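Local coordinates for endoglucanase, glycoside hydrolase family 5 protein (Cytophaga hutchinsonii, PDB 5IHS), which probably hydrolyses internal beta-1,4-glucosidic bonds of cellulose, as an endoglucanase of glycoside hydrolase family 5, at residues 82-88 with 119-125. Residues are numbered along the deposited sequence; the frame is centred on the assembly and turned at random.
Sequences TVVRAAM and YVIIDYH
The Arg85 guanidinium lies flat against the Asp123 carboxylate, the two planes 10° apart. Asp123 OD2 sits over the centre of the group, 3.1 Å from Arg85 CZ. The resulting salt bridge, Arg85 NH2 to Asp123 OD2, is electrostatic, since no N-H points at that oxygen. The N-H groups turn to other partners instead: NE pairs with Glu156, NH1 with Glu248 and Ser56. Arg85 reaches them because its chain is extended, with CG anti to the backbone N (chi1 174°). His125 ND1 donates to the syn lone pair of Asp123 OD2 at 2.6 Å, and Ala87 CB packs off-centre against the imidazole. With an alanine at Arg85, Asp123, Glu156 and Glu248 would probably lose the positive charge they share. Nearer the N-terminal strand ends, on the same face, Val83 CG2 meets Ile121 CG1 at 3.9 Å. On the other face, Val84 CG1 lies beside Val120 CG2, and Met88 CE touches Tyr124 CD1 at 3.7 Å; helix 99-116 covers Met88 and Val120. Seven backbone hydrogen bonds join the parallel strands. These are neighbouring strands of a beta-alpha-beta unit in the eight-stranded TIM barrel, with the charged cluster inside it, toward the C-terminal strand ends where such enzymes carry their active sites.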
ATOM      1  N   THR A  82      -6.220   4.087   8.785  1.00  6.54           N
ATOM      2  CA  THR A  82      -6.424   2.721   9.250  1.00  6.70           C
ATOM      3  C   THR A  82      -5.371   1.758   8.714  1.00  6.62           C
ATOM      4  O   THR A  82      -5.350   0.589   9.128  1.00  6.99           O
ATOM      5  CB  THR A  82      -7.834   2.239   8.919  1.00  6.84           C
ATOM      6  OG1 THR A  82      -8.035   2.348   7.508  1.00  6.93           O
ATOM      7  CG2 THR A  82      -8.885   3.049   9.672  1.00  7.61           C
ATOM      8  N   VAL A  83      -4.480   2.243   7.843  1.00  6.82           N
ATOM      9  CA  VAL A  83      -3.367   1.472   7.310  1.00  6.35           C
ATOM     10  C   VAL A  83      -2.246   2.460   6.999  1.00  6.18           C
ATOM     11  O   VAL A  83      -2.492   3.617   6.633  1.00  7.16           O
ATOM     12  CB  VAL A  83      -3.805   0.653   6.062  1.00  6.63           C
ATOM     13  CG1 VAL A  83      -4.309   1.564   4.926  1.00  7.90           C
ATOM     14  CG2 VAL A  83      -2.696  -0.266   5.570  1.00  7.13           C
ATOM     15  N   VAL A  84      -1.005   1.985   7.123  1.00  6.18           N
ATOM     16  CA  VAL A  84       0.191   2.710   6.701  1.00  6.34           C
ATOM     17  C   VAL A  84       1.036   1.749   5.878  1.00  6.14           C
ATOM     18  O   VAL A  84       1.087   0.547   6.167  1.00  7.31           O
ATOM     19  CB  VAL A  84       0.977   3.280   7.914  1.00  7.71           C
ATOM     20  CG1 VAL A  84       1.419   2.186   8.884  1.00  8.66           C
ATOM     21  CG2 VAL A  84       2.176   4.107   7.469  1.00 10.04           C
ATOM     22  N   ARG A  85       1.716   2.277   4.861  1.00  5.70           N
ATOM     23  CA  ARG A  85       2.543   1.479   3.954  1.00  5.90           C
ATOM     24  C   ARG A  85       4.010   1.855   4.098  1.00  6.06           C
ATOM     25  O   ARG A  85       4.380   3.026   3.971  1.00  6.60           O
ATOM     26  CB  ARG A  85       2.063   1.664   2.517  1.00  6.06           C
ATOM     27  CG  ARG A  85       2.898   1.017   1.417  1.00  6.35           C
ATOM     28  CD  ARG A  85       2.169   1.211   0.122  1.00  6.40           C
ATOM     29  NE  ARG A  85       2.700   0.587  -1.085  1.00  6.22           N
ATOM     30  CZ  ARG A  85       3.237   1.228  -2.126  1.00  6.38           C
ATOM     31  NH1 ARG A  85       3.563   2.517  -2.080  1.00  6.63           N
ATOM     32  NH2 ARG A  85       3.460   0.541  -3.235  1.00  6.86           N
ATOM     33  N   ALA A  86       4.839   0.847   4.368  1.00  6.07           N
ATOM     34  CA  ALA A  86       6.289   0.987   4.475  1.00  6.76           C
ATOM     35  C   ALA A  86       6.882   0.601   3.123  1.00  6.96           C
ATOM     36  O   ALA A  86       6.863  -0.575   2.752  1.00  7.43           O
ATOM     37  CB  ALA A  86       6.822   0.090   5.589  1.00  7.11           C
ATOM     38  N   ALA A  87       7.393   1.594   2.386  1.00  6.67           N
ATOM     39  CA  ALA A  87       7.867   1.426   1.009  1.00  7.04           C
ATOM     40  C   ALA A  87       9.375   1.193   1.039  1.00  6.65           C
ATOM     41  O   ALA A  87      10.173   2.123   0.891  1.00  7.30           O
ATOM     42  CB  ALA A  87       7.499   2.649   0.172  1.00  7.57           C
ATOM     43  N   MET A  88       9.769  -0.067   1.210  1.00  6.56           N
ATOM     44  CA  MET A  88      11.178  -0.404   1.357  1.00  7.30           C
ATOM     45  C   MET A  88      11.852  -0.418  -0.012  1.00  7.28           C
ATOM     46  O   MET A  88      11.586  -1.290  -0.847  1.00  7.25           O
ATOM     47  CB  MET A  88      11.343  -1.763   2.025  1.00  7.63           C
ATOM     48  CG  MET A  88      12.794  -2.001   2.410  1.00  8.19           C
ATOM     49  SD  MET A  88      13.186  -3.619   3.079  1.00  8.44           S
ATOM     50  CE  MET A  88      12.877  -4.640   1.642  1.00  9.28           C
ATOM     51  N   TYR A 119      -3.450  -1.342  10.565  1.00  6.59           N
ATOM     52  CA  TYR A 119      -2.861  -2.278   9.617  1.00  6.33           C
ATOM     53  C   TYR A 119      -1.604  -1.669   8.993  1.00  6.21           C
ATOM     54  O   TYR A 119      -1.418  -0.445   8.976  1.00  6.47           O
ATOM     55  CB  TYR A 119      -3.891  -2.695   8.553  1.00  6.83           C
ATOM     56  CG  TYR A 119      -5.049  -3.477   9.160  1.00  6.82           C
ATOM     57  CD1 TYR A 119      -4.941  -4.847   9.375  1.00  7.21           C
ATOM     58  CD2 TYR A 119      -6.221  -2.848   9.557  1.00  7.36           C
ATOM     59  CE1 TYR A 119      -5.967  -5.562   9.966  1.00  7.88           C
ATOM     60  CE2 TYR A 119      -7.254  -3.550  10.140  1.00  7.94           C
ATOM     61  CZ  TYR A 119      -7.126  -4.898  10.354  1.00  7.79           C
ATOM     62  OH  TYR A 119      -8.179  -5.554  10.971  1.00  8.69           O
ATOM     63  N   VAL A 120      -0.734  -2.534   8.471  1.00  6.28           N
ATOM     64  CA  VAL A 120       0.531  -2.088   7.899  1.00  6.21           C
ATOM     65  C   VAL A 120       0.858  -2.940   6.681  1.00  6.29           C
ATOM     66  O   VAL A 120       0.772  -4.175   6.741  1.00  7.27           O
ATOM     67  CB  VAL A 120       1.681  -2.096   8.932  1.00  7.26           C
ATOM     68  CG1 VAL A 120       1.874  -3.463   9.561  1.00  7.94           C
ATOM     69  CG2 VAL A 120       2.979  -1.592   8.302  1.00  7.43           C
ATOM     70  N   ILE A 121       1.232  -2.274   5.589  1.00  5.99           N
ATOM     71  CA  ILE A 121       1.677  -2.932   4.367  1.00  5.81           C
ATOM     72  C   ILE A 121       3.198  -2.935   4.339  1.00  6.36           C
ATOM     73  O   ILE A 121       3.827  -1.875   4.408  1.00  6.67           O
ATOM     74  CB  ILE A 121       1.131  -2.224   3.122  1.00  6.40           C
ATOM     75  CG1 ILE A 121      -0.397  -2.213   3.109  1.00  7.05           C
ATOM     76  CG2 ILE A 121       1.672  -2.890   1.863  1.00  7.23           C
ATOM     77  CD1 ILE A 121      -0.983  -1.234   2.122  1.00  7.94           C
ATOM     78  N   ILE A 122       3.768  -4.133   4.210  1.00  6.23           N
ATOM     79  CA  ILE A 122       5.200  -4.316   4.014  1.00  6.57           C
ATOM     80  C   ILE A 122       5.414  -4.374   2.505  1.00  6.59           C
ATOM     81  O   ILE A 122       5.128  -5.395   1.880  1.00  6.99           O
ATOM     82  CB  ILE A 122       5.704  -5.588   4.702  1.00  7.57           C
ATOM     83  CG1 ILE A 122       5.480  -5.523   6.215  1.00  8.97           C
ATOM     84  CG2 ILE A 122       7.182  -5.830   4.374  1.00  8.30           C
ATOM     85  CD1 ILE A 122       5.771  -6.817   6.928  1.00 10.33           C
ATOM     86  N   ASP A 123       5.895  -3.267   1.914  1.00  6.56           N
ATOM     87  CA  ASP A 123       6.022  -3.102   0.464  1.00  6.71           C
ATOM     88  C   ASP A 123       7.472  -3.263   0.012  1.00  6.30           C
ATOM     89  O   ASP A 123       8.353  -2.470   0.378  1.00  7.06           O
ATOM     90  CB  ASP A 123       5.458  -1.733   0.080  1.00  6.66           C
ATOM     91  CG  ASP A 123       5.923  -1.202  -1.273  1.00  7.04           C
ATOM     92  OD1 ASP A 123       6.134  -1.978  -2.226  1.00  8.18           O
ATOM     93  OD2 ASP A 123       6.034   0.068  -1.348  1.00  7.42           O
ATOM     94  N   TYR A 124       7.708  -4.297  -0.796  1.00  6.53           N
ATOM     95  CA  TYR A 124       8.982  -4.529  -1.474  1.00  7.03           C
ATOM     96  C   TYR A 124       8.987  -3.600  -2.681  1.00  6.80           C
ATOM     97  O   TYR A 124       8.431  -3.911  -3.738  1.00  6.97           O
ATOM     98  CB  TYR A 124       9.078  -5.999  -1.857  1.00  7.55           C
ATOM     99  CG  TYR A 124      10.468  -6.516  -2.135  1.00  7.66           C
ATOM    100  CD1 TYR A 124      11.376  -6.707  -1.092  1.00  8.58           C
ATOM    101  CD2 TYR A 124      10.881  -6.836  -3.416  1.00  7.94           C
ATOM    102  CE1 TYR A 124      12.647  -7.192  -1.325  1.00  8.68           C
ATOM    103  CE2 TYR A 124      12.158  -7.330  -3.654  1.00  8.70           C
ATOM    104  CZ  TYR A 124      13.035  -7.500  -2.602  1.00  9.02           C
ATOM    105  OH  TYR A 124      14.309  -7.985  -2.796  1.00 10.74           O
ATOM    106  N   HIS A 125       9.591  -2.425  -2.497  1.00  6.61           N
ATOM    107  CA  HIS A 125       9.373  -1.294  -3.396  1.00  6.54           C
ATOM    108  C   HIS A 125      10.373  -1.361  -4.546  1.00  7.83           C
ATOM    109  O   HIS A 125      11.352  -0.616  -4.623  1.00  9.44           O
ATOM    110  CB  HIS A 125       9.419   0.021  -2.628  1.00  7.04           C
ATOM    111  CG  HIS A 125       8.718   1.135  -3.331  1.00  6.57           C
ATOM    112  ND1 HIS A 125       7.351   1.299  -3.276  1.00  6.85           N
ATOM    113  CD2 HIS A 125       9.198   2.133  -4.111  1.00  7.41           C
ATOM    114  CE1 HIS A 125       7.021   2.366  -3.977  1.00  6.91           C
ATOM    115  NE2 HIS A 125       8.120   2.888  -4.503  1.00  7.58           N
TER